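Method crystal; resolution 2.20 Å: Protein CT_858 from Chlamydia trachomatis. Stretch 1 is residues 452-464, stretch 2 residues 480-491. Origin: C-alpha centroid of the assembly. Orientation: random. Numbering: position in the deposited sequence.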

# COMPACT_ATOMS: atom_id res chain seq x y z
N GLN B 452 -13.75 -6.20 33.08
CA GLN B 452 -13.48 -7.62 33.00
C GLN B 452 -14.74 -8.45 33.25
O GLN B 452 -15.18 -8.56 34.39
CB GLN B 452 -12.45 -8.03 34.08
CG GLN B 452 -11.11 -7.30 34.05
CD GLN B 452 -10.30 -7.56 35.32
OE1 GLN B 452 -10.60 -8.48 36.07
NE2 GLN B 452 -9.26 -6.76 35.55
N TYR B 453 -15.33 -9.03 32.21
CA TYR B 453 -16.51 -9.85 32.46
C TYR B 453 -15.98 -11.17 33.03
O TYR B 453 -15.12 -11.82 32.42
CB TYR B 453 -17.27 -10.11 31.17
CG TYR B 453 -18.64 -10.71 31.40
CD1 TYR B 453 -19.66 -9.96 31.97
CD2 TYR B 453 -18.91 -12.04 31.05
CE1 TYR B 453 -20.92 -10.51 32.19
CE2 TYR B 453 -20.17 -12.59 31.27
CZ TYR B 453 -21.17 -11.82 31.84
OH TYR B 453 -22.41 -12.36 32.05
N SER B 454 -16.47 -11.57 34.20
CA SER B 454 -15.98 -12.79 34.84
C SER B 454 -17.04 -13.85 35.05
O SER B 454 -16.80 -14.82 35.75
CB SER B 454 -15.33 -12.46 36.19
OG SER B 454 -16.25 -11.80 37.06
N LYS B 455 -18.22 -13.67 34.48
CA LYS B 455 -19.28 -14.65 34.63
C LYS B 455 -19.25 -15.63 33.46
O LYS B 455 -18.48 -15.46 32.53
CB LYS B 455 -20.63 -13.94 34.74
CG LYS B 455 -20.64 -13.03 35.94
CD LYS B 455 -21.91 -12.24 36.09
CE LYS B 455 -21.71 -11.18 37.18
NZ LYS B 455 -22.99 -10.59 37.62
N PRO B 456 -20.07 -16.69 33.51
CA PRO B 456 -20.04 -17.63 32.39
C PRO B 456 -20.36 -17.05 31.02
O PRO B 456 -21.15 -16.12 30.88
CB PRO B 456 -21.00 -18.75 32.83
CG PRO B 456 -21.79 -18.15 33.96
CD PRO B 456 -20.84 -17.23 34.64
N ILE B 457 -19.70 -17.60 30.01
CA ILE B 457 -19.85 -17.14 28.64
C ILE B 457 -20.08 -18.31 27.69
O ILE B 457 -19.43 -19.36 27.79
CB ILE B 457 -18.56 -16.41 28.15
CG1 ILE B 457 -18.27 -15.19 29.03
CG2 ILE B 457 -18.73 -15.98 26.70
CD1 ILE B 457 -16.96 -14.48 28.69
N CYS B 458 -21.02 -18.11 26.77
CA CYS B 458 -21.31 -19.10 25.76
C CYS B 458 -21.09 -18.41 24.41
O CYS B 458 -21.76 -17.43 24.10
CB CYS B 458 -22.75 -19.58 25.86
SG CYS B 458 -23.20 -20.72 24.53
N VAL B 459 -20.14 -18.91 23.63
CA VAL B 459 -19.85 -18.34 22.32
C VAL B 459 -20.45 -19.18 21.21
O VAL B 459 -20.28 -20.41 21.18
CB VAL B 459 -18.31 -18.24 22.05
CG1 VAL B 459 -18.05 -17.53 20.72
CG2 VAL B 459 -17.64 -17.50 23.18
N LEU B 460 -21.16 -18.53 20.29
CA LEU B 460 -21.78 -19.21 19.17
C LEU B 460 -20.87 -19.04 17.96
O LEU B 460 -20.47 -17.92 17.62
CB LEU B 460 -23.16 -18.62 18.86
CG LEU B 460 -24.08 -18.44 20.06
CD1 LEU B 460 -25.36 -17.78 19.59
CD2 LEU B 460 -24.37 -19.80 20.75
N ILE B 461 -20.57 -20.15 17.29
CA ILE B 461 -19.68 -20.15 16.13
C ILE B 461 -20.24 -21.00 14.99
O ILE B 461 -21.12 -21.84 15.19
CB ILE B 461 -18.31 -20.77 16.49
CG1 ILE B 461 -18.51 -22.24 16.89
CG2 ILE B 461 -17.67 -20.01 17.66
CD1 ILE B 461 -17.21 -23.06 16.98
N ASN B 462 -19.73 -20.79 13.78
CA ASN B 462 -20.16 -21.61 12.66
C ASN B 462 -19.04 -21.72 11.63
O ASN B 462 -17.92 -21.22 11.85
CB ASN B 462 -21.48 -21.11 12.05
CG ASN B 462 -21.32 -19.84 11.23
OD1 ASN B 462 -22.22 -19.49 10.47
ND2 ASN B 462 -20.20 -19.14 11.39
N GLU B 463 -19.33 -22.40 10.53
CA GLU B 463 -18.35 -22.64 9.47
C GLU B 463 -17.96 -21.41 8.68
O GLU B 463 -17.10 -21.49 7.79
CB GLU B 463 -18.85 -23.74 8.52
CG GLU B 463 -19.80 -23.27 7.43
CD GLU B 463 -21.19 -22.93 7.93
OE1 GLU B 463 -22.01 -22.43 7.13
OE2 GLU B 463 -21.46 -23.16 9.13
N GLN B 464 -18.59 -20.28 8.98
CA GLN B 464 -18.25 -19.05 8.30
C GLN B 464 -17.53 -18.07 9.23
O GLN B 464 -17.74 -16.86 9.16
CB GLN B 464 -19.49 -18.40 7.66
CG GLN B 464 -20.02 -19.20 6.46
CD GLN B 464 -21.04 -18.43 5.63
OE1 GLN B 464 -22.00 -17.86 6.17
NE2 GLN B 464 -20.85 -18.42 4.32
N ASP B 480 -10.28 -22.66 28.80
CA ASP B 480 -11.48 -23.05 29.55
C ASP B 480 -12.23 -21.83 30.12
O ASP B 480 -12.70 -21.87 31.25
CB ASP B 480 -11.09 -23.98 30.72
CG ASP B 480 -10.43 -25.28 30.26
OD1 ASP B 480 -9.34 -25.62 30.72
OD2 ASP B 480 -11.10 -26.01 29.38
N ARG B 481 -12.34 -20.76 29.34
CA ARG B 481 -13.02 -19.54 29.78
C ARG B 481 -14.50 -19.53 29.38
O ARG B 481 -15.33 -18.93 30.06
CB ARG B 481 -12.35 -18.30 29.16
CG ARG B 481 -11.90 -17.22 30.14
CD ARG B 481 -12.96 -16.17 30.48
NE ARG B 481 -14.08 -16.78 31.17
CZ ARG B 481 -15.13 -16.12 31.64
NH1 ARG B 481 -15.23 -14.81 31.51
NH2 ARG B 481 -16.12 -16.81 32.18
N ALA B 482 -14.80 -20.16 28.25
CA ALA B 482 -16.17 -20.16 27.76
C ALA B 482 -16.60 -21.47 27.13
O ALA B 482 -15.77 -22.28 26.72
CB ALA B 482 -16.36 -19.04 26.74
N LEU B 483 -17.91 -21.64 27.06
CA LEU B 483 -18.52 -22.81 26.45
C LEU B 483 -18.67 -22.44 24.97
O LEU B 483 -19.29 -21.41 24.65
CB LEU B 483 -19.90 -23.03 27.08
CG LEU B 483 -20.57 -24.41 27.15
CD1 LEU B 483 -21.90 -24.34 26.43
CD2 LEU B 483 -19.68 -25.49 26.58
N ILE B 484 -18.11 -23.23 24.06
CA ILE B 484 -18.20 -22.93 22.63
C ILE B 484 -19.27 -23.82 22.02
O ILE B 484 -19.21 -25.05 22.14
CB ILE B 484 -16.83 -23.12 21.90
CG1 ILE B 484 -15.84 -22.02 22.29
CG2 ILE B 484 -17.02 -22.98 20.40
CD1 ILE B 484 -15.54 -21.92 23.70
N VAL B 485 -20.24 -23.20 21.35
CA VAL B 485 -21.37 -23.93 20.77
C VAL B 485 -21.63 -23.60 19.30
O VAL B 485 -21.45 -22.46 18.88
CB VAL B 485 -22.65 -23.62 21.58
CG1 VAL B 485 -23.83 -24.41 21.06
CG2 VAL B 485 -22.40 -23.92 23.05
N GLY B 486 -22.05 -24.60 18.53
CA GLY B 486 -22.36 -24.38 17.12
C GLY B 486 -21.67 -25.40 16.23
O GLY B 486 -21.70 -26.61 16.51
N THR B 487 -21.07 -24.92 15.15
CA THR B 487 -20.34 -25.81 14.26
C THR B 487 -18.91 -25.30 14.07
O THR B 487 -18.64 -24.10 14.18
CB THR B 487 -21.06 -26.00 12.88
OG1 THR B 487 -21.33 -24.73 12.27
CG2 THR B 487 -22.38 -26.76 13.08
N ARG B 488 -18.01 -26.25 13.81
CA ARG B 488 -16.59 -26.00 13.59
C ARG B 488 -16.30 -24.79 12.70
O ARG B 488 -16.95 -24.62 11.66
CB ARG B 488 -15.96 -27.27 12.99
CG ARG B 488 -14.48 -27.20 12.67
CD ARG B 488 -14.00 -28.51 11.99
NE ARG B 488 -14.14 -29.68 12.86
CZ ARG B 488 -13.26 -30.05 13.78
NH1 ARG B 488 -12.14 -29.36 13.96
NH2 ARG B 488 -13.50 -31.11 14.55
N THR B 489 -15.33 -23.97 13.10
CA THR B 489 -14.96 -22.79 12.32
C THR B 489 -14.21 -23.18 11.04
O THR B 489 -13.72 -24.32 10.90
CB THR B 489 -14.11 -21.80 13.18
OG1 THR B 489 -12.89 -22.43 13.58
CG2 THR B 489 -14.89 -21.37 14.45
N ALA B 490 -14.11 -22.24 10.10
CA ALA B 490 -13.47 -22.47 8.81
C ALA B 490 -12.02 -22.93 8.80
O ALA B 490 -11.66 -23.86 8.09
CB ALA B 490 -13.60 -21.23 7.95
N GLY B 491 -11.17 -22.26 9.58
CA GLY B 491 -9.78 -22.65 9.62
C GLY B 491 -8.85 -21.84 8.73
O GLY B 491 -8.16 -22.39 7.87
O HOH W 1 -17.95 -19.80 30.90
O HOH W 2 -21.20 -26.18 9.66

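Strands 457-461 and 483-486 lie side by side as parallel neighbours in a sheet, their N-to-C directions 30° apart. As parallel pairing requires, odd-numbered residues of strand 457-461 carry the direct bonds, V459 and I461 through both N and O, I457 through O. I457 O accepts from L483 N (2.8 Å), V459 N donates to L483 O (2.8 Å) and V459 O accepts from V485 N (2.8 Å); I461 N then donates to V485 O (2.9 Å), and I461 O accepts from T487 N (3.1 Å), carrying the ladder just past the strand. Weaker CA-H...O contacts accompany these bonds, often to the same oxygens, such as C458 CA to L483 O and L460 CA to V485 O, both 3.3 Å.

Apolar side chains cover both faces. C458, L483, L460 and V485 share one: C458 SG lies 3.6 Å from V485 CG2, the compact thiol fitting closely against the branched valine. V459 and I484 occupy the other, where the long I461 side chain, whose CA-to-CB bond points sideways, brings its CD1 to 3.4 Å from I484 CG2. The methyl of A482 points toward stretch 1, its CB 3.7 Å from I457 CB. At G486 a side chain is excluded: an ideal CB would fall 2.1 Å from I461 O, and the backbone angles themselves call for glycine.

Polar groups work at the ends. R481 is long enough to reach back along stretch 1, where its NH2 donates to K455 O (2.7 Å); a cationic guanidinium suits the partial negative charge of a carbonyl oxygen. I457 CD1 covers one face of that guanidinium, 3.3 Å from R481 NH1. Water 1 extends the pairing backward, accepting from I457 N (2.9 Å) and donating to R481 O (2.9 Å). At the far end, water 2 joins side chains, donating to the E463 carboxylate at OE2 (3.1 Å) and hydrogen-bonding to T487 OG1 (3.0 Å).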